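4-hydroxybenzoyl-CoA thioesterase (Pseudomonas sp. CBS3, PDB 1LO7) hydrolyses 4-hydroxybenzoyl-CoA to 4-hydroxybenzoate and coenzyme A, the last step in converting 4-chlorobenzoate to 4-hydroxybenzoate. Local coordinates at residues Arg3-Asp15 against Arg29-Cys42. Sequence-based numbering, arbitrary orientation.
Sequences RSITMQQRIEFGD and RWLDAASRNYFIKC. With 4CO (4-hydroxyphenacyl coenzyme A), chain B.
Gln9 lies flat on the indole of Trp30, a worked example of how a polar side chain can cover an aromatic face. Its CG methylene stands 3.4 Å from the centroid of the five-membered ring, almost on the normal, in a CH-pi contact, and the amide runs on over the same face with its plane only 3° from that of the ring. The bend at chi2 (64°) carries CD across the ring, the turn at chi3 lays the amide parallel to it, and a bond of 2.9 Å from Gln9 NE2 to Arg10 O fixes its rotation. The ring's benzo edge faces Asp15, whose OD2, held by Glu12 N, lies in the ring plane 3.4 Å from Trp30 CZ2, while Ile11 CG1 touches CH2. Asp15 OD1 meets Arg29 NH2 at the guanidinium edge at 3.2 Å, a salt bridge with a weak, bent hydrogen bond. With an alanine at Trp30, the Gln9 amide would probably lose the surface it lies on, and a gap is likely to open beside Ile11 and Asp15. In this hot dog fold the antiparallel sheet wraps round the long helix 25-41; strand 4-10, paired antiparallel with strand 77-87, crosses the helix segment at 128°, the axes 8.5 Å apart. Farther along, Met7 SD rests 3.7 Å from Ala34 CA and also touches Asn37 CB. Ile5 spreads over the helix, setting CG1 3.5 Å from Tyr38 CD1, CG2 against Asn37 ND2 and CD1 against Lys41 CB. At the far end the Arg3 guanidinium takes Cys42 SG over one face, and a water joins Arg3 O to Tyr38 OH.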
ATOM      1  N   ARG A   3      24.301 -17.664   6.354  1.00 20.35           N
ATOM      2  CA  ARG A   3      23.476 -17.281   7.512  1.00 26.58           C
ATOM      3  C   ARG A   3      22.114 -16.863   7.022  1.00 17.76           C
ATOM      4  O   ARG A   3      21.977 -15.927   6.242  1.00 19.14           O
ATOM      5  CB  ARG A   3      24.092 -16.154   8.298  1.00 21.85           C
ATOM      6  CG  ARG A   3      23.231 -15.757   9.469  1.00 31.68           C
ATOM      7  CD  ARG A   3      24.033 -14.983  10.503  1.00 30.23           C
ATOM      8  NE  ARG A   3      23.283 -14.819  11.738  1.00 34.13           N
ATOM      9  CZ  ARG A   3      23.573 -13.898  12.629  1.00 54.30           C
ATOM     10  NH1 ARG A   3      24.587 -13.035  12.444  1.00 39.58           N
ATOM     11  NH2 ARG A   3      22.817 -13.851  13.720  1.00 31.00           N
ATOM     12  N   SER A   4      21.163 -17.608   7.476  1.00 22.81           N
ATOM     13  CA  SER A   4      19.780 -17.417   7.100  1.00 24.01           C
ATOM     14  C   SER A   4      18.906 -16.928   8.262  1.00 21.17           C
ATOM     15  O   SER A   4      18.988 -17.382   9.393  1.00 22.08           O
ATOM     16  CB  SER A   4      19.347 -18.787   6.567  1.00 26.73           C
ATOM     17  OG  SER A   4      17.983 -18.836   6.300  1.00 39.26           O
ATOM     18  N   ILE A   5      18.056 -15.972   7.981  1.00 12.57           N
ATOM     19  CA  ILE A   5      17.161 -15.459   8.996  1.00 13.42           C
ATOM     20  C   ILE A   5      15.737 -15.751   8.523  1.00 13.13           C
ATOM     21  O   ILE A   5      15.393 -15.567   7.348  1.00 14.54           O
ATOM     22  CB  ILE A   5      17.347 -13.941   9.208  1.00 14.17           C
ATOM     23  CG1 ILE A   5      18.781 -13.640   9.668  1.00 16.97           C
ATOM     24  CG2 ILE A   5      16.319 -13.326  10.177  1.00 13.29           C
ATOM     25  CD1 ILE A   5      19.065 -14.099  11.106  1.00 18.55           C
ATOM     26  N   THR A   6      14.895 -16.187   9.435  1.00 13.77           N
ATOM     27  CA  THR A   6      13.547 -16.473   9.017  1.00 11.16           C
ATOM     28  C   THR A   6      12.574 -15.602   9.740  1.00 16.79           C
ATOM     29  O   THR A   6      12.772 -15.227  10.905  1.00 15.22           O
ATOM     30  CB  THR A   6      13.210 -17.926   9.400  1.00 17.32           C
ATOM     31  OG1 THR A   6      13.916 -18.822   8.571  1.00 34.12           O
ATOM     32  CG2 THR A   6      11.721 -18.133   9.202  1.00 21.31           C
ATOM     33  N   MET A   7      11.499 -15.279   9.041  1.00 13.87           N
ATOM     34  CA  MET A   7      10.423 -14.488   9.618  1.00 12.05           C
ATOM     35  C   MET A   7       9.105 -14.909   9.031  1.00 17.16           C
ATOM     36  O   MET A   7       9.047 -15.439   7.928  1.00 16.11           O
ATOM     37  CB  MET A   7      10.569 -12.958   9.619  1.00 16.30           C
ATOM     38  CG  MET A   7      10.491 -12.373   8.241  1.00 16.30           C
ATOM     39  SD  MET A   7      10.384 -10.564   8.298  1.00 20.85           S
ATOM     40  CE  MET A   7       8.729 -10.312   8.955  1.00 26.32           C
ATOM     41  N   GLN A   8       8.073 -14.668   9.796  1.00 14.42           N
ATOM     42  CA  GLN A   8       6.726 -15.010   9.389  1.00 13.32           C
ATOM     43  C   GLN A   8       5.930 -13.787   9.021  1.00 14.25           C
ATOM     44  O   GLN A   8       6.179 -12.670   9.517  1.00 15.27           O
ATOM     45  CB  GLN A   8       6.014 -15.830  10.453  1.00 16.29           C
ATOM     46  CG  GLN A   8       6.739 -17.180  10.651  1.00 33.78           C
ATOM     47  CD  GLN A   8       5.856 -18.276  11.212  1.00 55.11           C
ATOM     48  OE1 GLN A   8       5.713 -19.328  10.580  1.00 64.34           O
ATOM     49  NE2 GLN A   8       5.283 -18.043  12.395  1.00 62.71           N
ATOM     50  N   GLN A   9       4.960 -14.017   8.129  1.00 10.64           N
ATOM     51  CA  GLN A   9       4.101 -12.956   7.661  1.00 14.70           C
ATOM     52  C   GLN A   9       2.663 -13.464   7.388  1.00 15.20           C
ATOM     53  O   GLN A   9       2.433 -14.362   6.564  1.00 13.56           O
ATOM     54  CB  GLN A   9       4.752 -12.248   6.454  1.00 15.65           C
ATOM     55  CG  GLN A   9       3.817 -11.155   5.902  1.00 25.75           C
ATOM     56  CD  GLN A   9       3.606 -10.073   6.938  1.00 27.98           C
ATOM     57  OE1 GLN A   9       4.602  -9.556   7.436  1.00 30.59           O
ATOM     58  NE2 GLN A   9       2.343  -9.781   7.320  1.00 30.82           N
ATOM     59  N   ARG A  10       1.660 -12.905   8.103  1.00 14.64           N
ATOM     60  CA  ARG A  10       0.291 -13.347   7.889  1.00 10.93           C
ATOM     61  C   ARG A  10      -0.315 -12.520   6.780  1.00 13.51           C
ATOM     62  O   ARG A  10      -0.063 -11.328   6.717  1.00 17.94           O
ATOM     63  CB  ARG A  10      -0.604 -13.375   9.114  1.00 17.34           C
ATOM     64  CG  ARG A  10      -1.816 -14.304   8.868  1.00 38.03           C
ATOM     65  CD  ARG A  10      -2.818 -14.415  10.032  1.00 23.39           C
ATOM     66  NE  ARG A  10      -3.438 -13.119  10.356  1.00 42.24           N
ATOM     67  CZ  ARG A  10      -3.724 -12.662  11.595  1.00 73.47           C
ATOM     68  NH1 ARG A  10      -3.483 -13.365  12.706  1.00 62.97           N
ATOM     69  NH2 ARG A  10      -4.271 -11.454  11.733  1.00 32.36           N
ATOM     70  N   ILE A  11      -1.067 -13.157   5.920  1.00 10.67           N
ATOM     71  CA  ILE A  11      -1.654 -12.438   4.794  1.00 11.11           C
ATOM     72  C   ILE A  11      -3.019 -11.978   5.234  1.00 12.90           C
ATOM     73  O   ILE A  11      -3.769 -12.762   5.819  1.00 12.54           O
ATOM     74  CB  ILE A  11      -1.782 -13.329   3.563  1.00 11.79           C
ATOM     75  CG1 ILE A  11      -0.382 -13.820   3.099  1.00 13.30           C
ATOM     76  CG2 ILE A  11      -2.534 -12.556   2.450  1.00  9.90           C
ATOM     77  CD1 ILE A  11      -0.414 -14.873   1.954  1.00 11.39           C
ATOM     78  N   GLU A  12      -3.311 -10.724   4.920  1.00 10.48           N
ATOM     79  CA  GLU A  12      -4.552 -10.103   5.305  1.00 10.65           C
ATOM     80  C   GLU A  12      -5.530  -9.969   4.149  1.00 11.84           C
ATOM     81  O   GLU A  12      -5.143 -10.023   3.007  1.00  9.88           O
ATOM     82  CB  GLU A  12      -4.259  -8.732   5.971  1.00 11.53           C
ATOM     83  CG  GLU A  12      -3.516  -8.860   7.339  1.00 16.68           C
ATOM     84  CD  GLU A  12      -4.270  -9.709   8.364  1.00 20.89           C
ATOM     85  OE1 GLU A  12      -5.467  -9.948   8.333  1.00 22.00           O
ATOM     86  OE2 GLU A  12      -3.510 -10.151   9.349  1.00 20.41           O
ATOM     87  N   PHE A  13      -6.814  -9.782   4.459  1.00  9.52           N
ATOM     88  CA  PHE A  13      -7.819  -9.651   3.445  1.00  7.43           C
ATOM     89  C   PHE A  13      -7.479  -8.533   2.457  1.00  7.38           C
ATOM     90  O   PHE A  13      -7.618  -8.702   1.241  1.00  9.65           O
ATOM     91  CB  PHE A  13      -9.115  -9.312   4.197  1.00  8.02           C
ATOM     92  CG  PHE A  13     -10.321  -9.061   3.372  1.00  8.65           C
ATOM     93  CD1 PHE A  13     -11.057 -10.135   2.907  1.00  8.66           C
ATOM     94  CD2 PHE A  13     -10.742  -7.765   3.077  1.00 11.11           C
ATOM     95  CE1 PHE A  13     -12.213  -9.902   2.177  1.00 11.51           C
ATOM     96  CE2 PHE A  13     -11.900  -7.509   2.335  1.00 10.98           C
ATOM     97  CZ  PHE A  13     -12.635  -8.606   1.885  1.00 10.90           C
ATOM     98  N   GLY A  14      -7.037  -7.410   2.996  1.00  7.75           N
ATOM     99  CA  GLY A  14      -6.710  -6.251   2.170  1.00  8.29           C
ATOM    100  C   GLY A  14      -5.465  -6.457   1.308  1.00 11.56           C
ATOM    101  O   GLY A  14      -5.249  -5.683   0.367  1.00 11.65           O
ATOM    102  N   ASP A  15      -4.675  -7.479   1.633  1.00  7.70           N
ATOM    103  CA  ASP A  15      -3.476  -7.766   0.842  1.00  7.92           C
ATOM    104  C   ASP A  15      -3.828  -8.537  -0.427  1.00  9.30           C
ATOM    105  O   ASP A  15      -2.969  -8.815  -1.253  1.00 10.73           O
ATOM    106  CB  ASP A  15      -2.524  -8.647   1.643  1.00  7.37           C
ATOM    107  CG  ASP A  15      -1.978  -7.916   2.835  1.00  9.80           C
ATOM    108  OD1 ASP A  15      -1.805  -6.730   2.828  1.00 15.72           O
ATOM    109  OD2 ASP A  15      -1.663  -8.679   3.852  1.00  9.68           O
ATOM    110  N   ARG A  29       6.592  -5.812  -0.525  1.00 10.94           N
ATOM    111  CA  ARG A  29       6.574  -5.120   0.764  1.00  7.71           C
ATOM    112  C   ARG A  29       7.159  -6.093   1.774  1.00  8.86           C
ATOM    113  O   ARG A  29       7.988  -5.710   2.583  1.00 12.03           O
ATOM    114  CB  ARG A  29       5.117  -4.859   1.236  1.00  9.39           C
ATOM    115  CG  ARG A  29       4.421  -3.694   0.576  1.00 34.30           C
ATOM    116  CD  ARG A  29       3.405  -3.047   1.531  1.00 41.86           C
ATOM    117  NE  ARG A  29       2.324  -3.956   1.850  1.00 20.63           N
ATOM    118  CZ  ARG A  29       2.175  -4.610   2.997  1.00 27.79           C
ATOM    119  NH1 ARG A  29       3.033  -4.449   3.973  1.00 27.71           N
ATOM    120  NH2 ARG A  29       1.123  -5.445   3.181  1.00 25.43           N
ATOM    121  N   TRP A  30       6.731  -7.342   1.706  1.00  6.92           N
ATOM    122  CA  TRP A  30       7.227  -8.311   2.673  1.00  8.14           C
ATOM    123  C   TRP A  30       8.725  -8.633   2.492  1.00 13.12           C
ATOM    124  O   TRP A  30       9.475  -8.847   3.501  1.00 10.51           O
ATOM    125  CB  TRP A  30       6.353  -9.574   2.707  1.00  7.47           C
ATOM    126  CG  TRP A  30       4.935  -9.244   3.028  1.00  8.72           C
ATOM    127  CD1 TRP A  30       4.490  -8.287   3.891  1.00 11.95           C
ATOM    128  CD2 TRP A  30       3.785  -9.872   2.471  1.00 10.21           C
ATOM    129  NE1 TRP A  30       3.105  -8.280   3.903  1.00 12.78           N
ATOM    130  CE2 TRP A  30       2.656  -9.238   3.020  1.00 11.09           C
ATOM    131  CE3 TRP A  30       3.606 -10.885   1.520  1.00 10.40           C
ATOM    132  CZ2 TRP A  30       1.377  -9.640   2.642  1.00 11.57           C
ATOM    133  CZ3 TRP A  30       2.346 -11.276   1.168  1.00  9.60           C
ATOM    134  CH2 TRP A  30       1.235 -10.648   1.718  1.00  9.16           C
ATOM    135  N   LEU A  31       9.160  -8.696   1.221  1.00 10.37           N
ATOM    136  CA  LEU A  31      10.570  -8.952   0.926  1.00 11.06           C
ATOM    137  C   LEU A  31      11.410  -7.814   1.512  1.00 10.42           C
ATOM    138  O   LEU A  31      12.441  -8.020   2.105  1.00 11.31           O
ATOM    139  CB  LEU A  31      10.821  -9.078  -0.592  0.50 12.11           C
ATOM    140  CG  LEU A  31      10.853 -10.535  -1.081  0.50 18.02           C
ATOM    141  CD1 LEU A  31      10.049 -11.446  -0.169  0.50 13.34           C
ATOM    142  CD2 LEU A  31      10.383 -10.642  -2.526  0.50 24.68           C
ATOM    143  N   ASP A  32      10.916  -6.571   1.371  1.00  8.71           N
ATOM    144  CA  ASP A  32      11.646  -5.422   1.920  1.00  9.45           C
ATOM    145  C   ASP A  32      11.745  -5.489   3.445  1.00 10.11           C
ATOM    146  O   ASP A  32      12.789  -5.151   4.048  1.00  9.78           O
ATOM    147  CB  ASP A  32      11.051  -4.088   1.448  1.00  9.75           C
ATOM    148  CG  ASP A  32      12.049  -2.991   1.678  1.00 10.72           C
ATOM    149  OD1 ASP A  32      13.162  -3.042   1.180  1.00 10.76           O
ATOM    150  OD2 ASP A  32      11.631  -1.997   2.439  1.00  9.83           O
ATOM    151  N   ALA A  33      10.662  -5.946   4.101  1.00  9.15           N
ATOM    152  CA  ALA A  33      10.717  -6.045   5.559  1.00  9.71           C
ATOM    153  C   ALA A  33      11.673  -7.176   5.935  1.00  9.76           C
ATOM    154  O   ALA A  33      12.457  -7.095   6.892  1.00 11.06           O
ATOM    155  CB  ALA A  33       9.315  -6.346   6.114  1.00 10.75           C
ATOM    156  N   ALA A  34      11.617  -8.279   5.159  1.00  9.07           N
ATOM    157  CA  ALA A  34      12.509  -9.408   5.489  1.00  8.45           C
ATOM    158  C   ALA A  34      13.982  -9.002   5.263  1.00 12.81           C
ATOM    159  O   ALA A  34      14.880  -9.432   5.955  1.00 10.71           O
ATOM    160  CB  ALA A  34      12.183 -10.623   4.631  1.00 10.01           C
ATOM    161  N   SER A  35      14.242  -8.176   4.250  1.00  9.31           N
ATOM    162  CA  SER A  35      15.622  -7.721   3.967  1.00  9.28           C
ATOM    163  C   SER A  35      16.217  -6.949   5.158  1.00 12.09           C
ATOM    164  O   SER A  35      17.371  -7.134   5.576  1.00 10.81           O
ATOM    165  CB  SER A  35      15.596  -6.789   2.742  1.00 10.12           C
ATOM    166  OG  SER A  35      16.842  -6.106   2.569  1.00 10.69           O
ATOM    167  N   ARG A  36      15.402  -6.042   5.692  1.00  8.87           N
ATOM    168  CA  ARG A  36      15.841  -5.203   6.793  1.00  7.73           C
ATOM    169  C   ARG A  36      15.914  -6.023   8.066  1.00 13.94           C
ATOM    170  O   ARG A  36      16.815  -5.816   8.890  1.00 12.24           O
ATOM    171  CB  ARG A  36      14.897  -4.030   6.990  1.00  8.32           C
ATOM    172  CG  ARG A  36      15.574  -2.875   7.730  1.00 10.92           C
ATOM    173  CD  ARG A  36      14.643  -1.672   7.853  1.00 10.25           C
ATOM    174  NE  ARG A  36      13.450  -1.983   8.685  1.00  9.57           N
ATOM    175  CZ  ARG A  36      13.430  -1.950  10.023  1.00 10.34           C
ATOM    176  NH1 ARG A  36      14.476  -1.607  10.756  1.00 11.07           N
ATOM    177  NH2 ARG A  36      12.302  -2.273  10.648  1.00  9.53           N
ATOM    178  N   ASN A  37      14.937  -6.924   8.229  1.00 10.85           N
ATOM    179  CA  ASN A  37      14.892  -7.793   9.395  1.00 10.77           C
ATOM    180  C   ASN A  37      16.186  -8.619   9.489  1.00 16.85           C
ATOM    181  O   ASN A  37      16.725  -8.912  10.589  1.00 12.79           O
ATOM    182  CB  ASN A  37      13.656  -8.736   9.311  1.00  9.35           C
ATOM    183  CG  ASN A  37      13.610  -9.691  10.527  1.00 10.71           C
ATOM    184  OD1 ASN A  37      13.276  -9.255  11.661  1.00 14.62           O
ATOM    185  ND2 ASN A  37      13.959 -10.950  10.317  1.00 12.30           N
ATOM    186  N   TYR A  38      16.683  -9.030   8.304  1.00 11.44           N
ATOM    187  CA  TYR A  38      17.923  -9.818   8.255  1.00  8.45           C
ATOM    188  C   TYR A  38      19.040  -9.010   8.868  1.00 12.39           C
ATOM    189  O   TYR A  38      19.737  -9.466   9.750  1.00 11.28           O
ATOM    190  CB  TYR A  38      18.269 -10.099   6.780  1.00 10.34           C
ATOM    191  CG  TYR A  38      19.616 -10.738   6.586  1.00 10.26           C
ATOM    192  CD1 TYR A  38      19.776 -12.125   6.676  1.00 13.56           C
ATOM    193  CD2 TYR A  38      20.727  -9.945   6.296  1.00 14.54           C
ATOM    194  CE1 TYR A  38      21.029 -12.717   6.485  1.00 16.19           C
ATOM    195  CE2 TYR A  38      21.989 -10.512   6.100  1.00 15.89           C
ATOM    196  CZ  TYR A  38      22.127 -11.897   6.201  1.00 18.39           C
ATOM    197  OH  TYR A  38      23.382 -12.415   6.007  1.00 19.36           O
ATOM    198  N   PHE A  39      19.211  -7.769   8.409  1.00  9.56           N
ATOM    199  CA  PHE A  39      20.281  -6.961   8.955  1.00  9.77           C
ATOM    200  C   PHE A  39      20.090  -6.672  10.448  1.00 15.91           C
ATOM    201  O   PHE A  39      21.085  -6.712  11.200  1.00 16.53           O
ATOM    202  CB  PHE A  39      20.409  -5.639   8.157  1.00  8.03           C
ATOM    203  CG  PHE A  39      20.915  -5.906   6.759  1.00  8.52           C
ATOM    204  CD1 PHE A  39      22.157  -6.512   6.601  1.00 11.74           C
ATOM    205  CD2 PHE A  39      20.178  -5.587   5.611  1.00 15.15           C
ATOM    206  CE1 PHE A  39      22.672  -6.787   5.333  1.00 11.88           C
ATOM    207  CE2 PHE A  39      20.673  -5.869   4.332  1.00 13.80           C
ATOM    208  CZ  PHE A  39      21.932  -6.459   4.193  1.00 10.99           C
ATOM    209  N   ILE A  40      18.831  -6.361  10.881  1.00 10.50           N
ATOM    210  CA  ILE A  40      18.593  -6.065  12.304  1.00  9.50           C
ATOM    211  C   ILE A  40      18.939  -7.284  13.165  1.00 13.22           C
ATOM    212  O   ILE A  40      19.595  -7.166  14.226  1.00 12.63           O
ATOM    213  CB  ILE A  40      17.162  -5.596  12.570  1.00  9.56           C
ATOM    214  CG1 ILE A  40      16.901  -4.211  11.975  1.00  9.58           C
ATOM    215  CG2 ILE A  40      16.804  -5.641  14.057  1.00 12.20           C
ATOM    216  CD1 ILE A  40      17.637  -3.064  12.677  1.00 12.54           C
ATOM    217  N   LYS A  41      18.519  -8.448  12.687  1.00 10.47           N
ATOM    218  CA  LYS A  41      18.787  -9.651  13.424  1.00 11.50           C
ATOM    219  C   LYS A  41      20.251  -9.960  13.429  1.00 16.69           C
ATOM    220  O   LYS A  41      20.751 -10.582  14.364  1.00 16.14           O
ATOM    221  CB  LYS A  41      17.939 -10.817  12.938  1.00 11.77           C
ATOM    222  CG  LYS A  41      16.447 -10.595  13.249  1.00 16.05           C
ATOM    223  CD  LYS A  41      16.145 -10.654  14.756  1.00 21.14           C
ATOM    224  CE  LYS A  41      14.657 -10.691  15.099  1.00 22.79           C
ATOM    225  NZ  LYS A  41      13.964  -9.601  14.420  1.00 35.13           N
ATOM    226  N   CYS A  42      20.947  -9.546  12.375  1.00 12.14           N
ATOM    227  CA  CYS A  42      22.380  -9.790  12.310  1.00 11.89           C
ATOM    228  C   CYS A  42      23.168  -8.825  13.211  1.00 14.50           C
ATOM    229  O   CYS A  42      24.376  -8.973  13.389  1.00 18.78           O
ATOM    230  CB  CYS A  42      22.931  -9.786  10.879  1.00 13.50           C
ATOM    231  SG  CYS A  42      22.497 -11.325  10.033  1.00 15.26           S
TER
HETATM  232  N1A 4CO B 170      22.163  -5.256 -11.823  1.00 13.46           N
HETATM  233  C2A 4CO B 170      23.190  -5.688 -11.032  1.00 17.56           C
HETATM  234  N3A 4CO B 170      23.983  -4.961 -10.288  1.00 11.61           N
HETATM  235  C4A 4CO B 170      23.674  -3.648 -10.350  1.00 12.65           C
HETATM  236  C5A 4CO B 170      22.676  -3.068 -11.114  1.00 12.37           C
HETATM  237  C6A 4CO B 170      21.878  -3.932 -11.880  1.00 14.95           C
HETATM  238  N6A 4CO B 170      20.892  -3.505 -12.640  1.00 18.38           N
HETATM  239  N7A 4CO B 170      22.659  -1.686 -10.948  1.00 13.68           N
HETATM  240  C8A 4CO B 170      23.661  -1.442 -10.093  1.00 14.59           C
HETATM  241  N9A 4CO B 170      24.315  -2.587  -9.722  1.00 13.40           N
HETATM  242  C1D 4CO B 170      25.509  -2.712  -8.879  1.00 13.03           C
HETATM  243  C2D 4CO B 170      26.757  -2.196  -9.590  1.00 15.93           C
HETATM  244  O2D 4CO B 170      27.273  -3.155 -10.515  1.00 19.55           O
HETATM  245  C3D 4CO B 170      27.683  -2.057  -8.394  1.00 17.44           C
HETATM  246  O3D 4CO B 170      27.990  -3.321  -7.863  1.00 20.03           O
HETATM  247  P3D 4CO B 170      29.474  -3.753  -7.529  1.00 17.07           P
HETATM  248  O7A 4CO B 170      30.058  -4.216  -8.772  1.00 35.28           O
HETATM  249  O8A 4CO B 170      30.211  -2.619  -6.964  1.00 18.54           O
HETATM  250  O9A 4CO B 170      29.386  -4.904  -6.490  1.00 15.98           O
HETATM  251  C4D 4CO B 170      26.706  -1.421  -7.409  1.00 17.83           C
HETATM  252  O4D 4CO B 170      25.371  -1.811  -7.854  1.00 15.65           O
HETATM  253  C5D 4CO B 170      26.814   0.059  -7.191  1.00 18.24           C
HETATM  254  O5D 4CO B 170      26.389   0.705  -8.393  1.00 20.34           O
HETATM  255  P1A 4CO B 170      27.299   1.859  -8.989  1.00 20.47           P
HETATM  256  O1A 4CO B 170      26.685   2.122 -10.299  1.00 19.71           O
HETATM  257  O2A 4CO B 170      28.690   1.476  -9.082  1.00 26.34           O
HETATM  258  O3A 4CO B 170      27.249   3.071  -8.069  1.00 16.88           O
HETATM  259  P2A 4CO B 170      26.278   4.347  -8.051  1.00 17.81           P
HETATM  260  O4A 4CO B 170      26.587   5.074  -6.800  1.00 16.32           O
HETATM  261  O5A 4CO B 170      26.603   5.188  -9.201  1.00 19.36           O
HETATM  262  O6A 4CO B 170      24.699   3.965  -8.316  1.00 15.58           O
HETATM  263  CBP 4CO B 170      22.651   3.842  -7.192  1.00 16.19           C
HETATM  264  CCP 4CO B 170      24.046   3.226  -7.318  1.00 18.53           C
HETATM  265  CDP 4CO B 170      22.734   5.339  -6.847  1.00 13.65           C
HETATM  266  CEP 4CO B 170      21.829   3.062  -6.176  1.00 18.34           C
HETATM  267  CAP 4CO B 170      21.951   3.912  -8.560  1.00 16.30           C
HETATM  268  OAP 4CO B 170      21.870   2.608  -9.139  1.00 12.62           O
HETATM  269  C9P 4CO B 170      20.468   4.240  -8.395  1.00 11.24           C
HETATM  270  O9P 4CO B 170      20.126   5.322  -7.966  1.00 14.09           O
HETATM  271  N8P 4CO B 170      19.515   3.184  -8.677  1.00 11.41           N
HETATM  272  C7P 4CO B 170      18.153   3.534  -8.259  1.00 12.59           C
HETATM  273  C6P 4CO B 170      17.854   3.069  -6.826  1.00 13.91           C
HETATM  274  C5P 4CO B 170      16.340   3.132  -6.594  1.00 15.50           C
HETATM  275  O5P 4CO B 170      15.691   4.160  -6.750  1.00 12.73           O
HETATM  276  N4P 4CO B 170      15.788   1.872  -6.156  1.00  9.25           N
HETATM  277  C3P 4CO B 170      14.338   1.832  -6.035  1.00  9.85           C
HETATM  278  C2P 4CO B 170      13.862   2.560  -4.806  1.00 17.59           C
HETATM  279  S1P 4CO B 170      14.948   2.416  -3.386  1.00 18.77           S
HETATM  280  O1B 4CO B 170      12.650   1.031  -1.523  1.00 14.50           O
HETATM  281  C1B 4CO B 170      13.604   1.719  -1.205  1.00 11.31           C
HETATM  282  C2B 4CO B 170      14.467   1.295  -0.095  1.00  7.93           C
HETATM  283  C3B 4CO B 170      15.563   2.114   0.271  1.00  9.97           C
HETATM  284  C4B 4CO B 170      16.377   1.736   1.337  1.00  8.40           C
HETATM  285  C5B 4CO B 170      16.084   0.559   2.056  1.00 11.15           C
HETATM  286  O2B 4CO B 170      16.856   0.193   3.179  1.00 11.52           O
HETATM  287  C6B 4CO B 170      14.995  -0.266   1.661  1.00  8.06           C
HETATM  288  C7B 4CO B 170      14.178   0.107   0.576  1.00  8.78           C
HETATM  289  CB  4CO B 170      13.938   2.957  -1.950  1.00 11.04           C
HETATM  290  O   HOH W   1      23.668 -14.590   4.830  1.00 22.82           O
HETATM  291  O   HOH W   2      25.910 -10.868  14.377  1.00 24.59           O
HETATM  292  O   HOH W   3      23.112 -11.280  15.758  1.00 32.28           O
HETATM  293  O   HOH W   4      13.426 -12.933  12.319  1.00 18.50           O
HETATM  294  O   HOH W   5       0.100  -7.869   5.500  1.00 26.33           O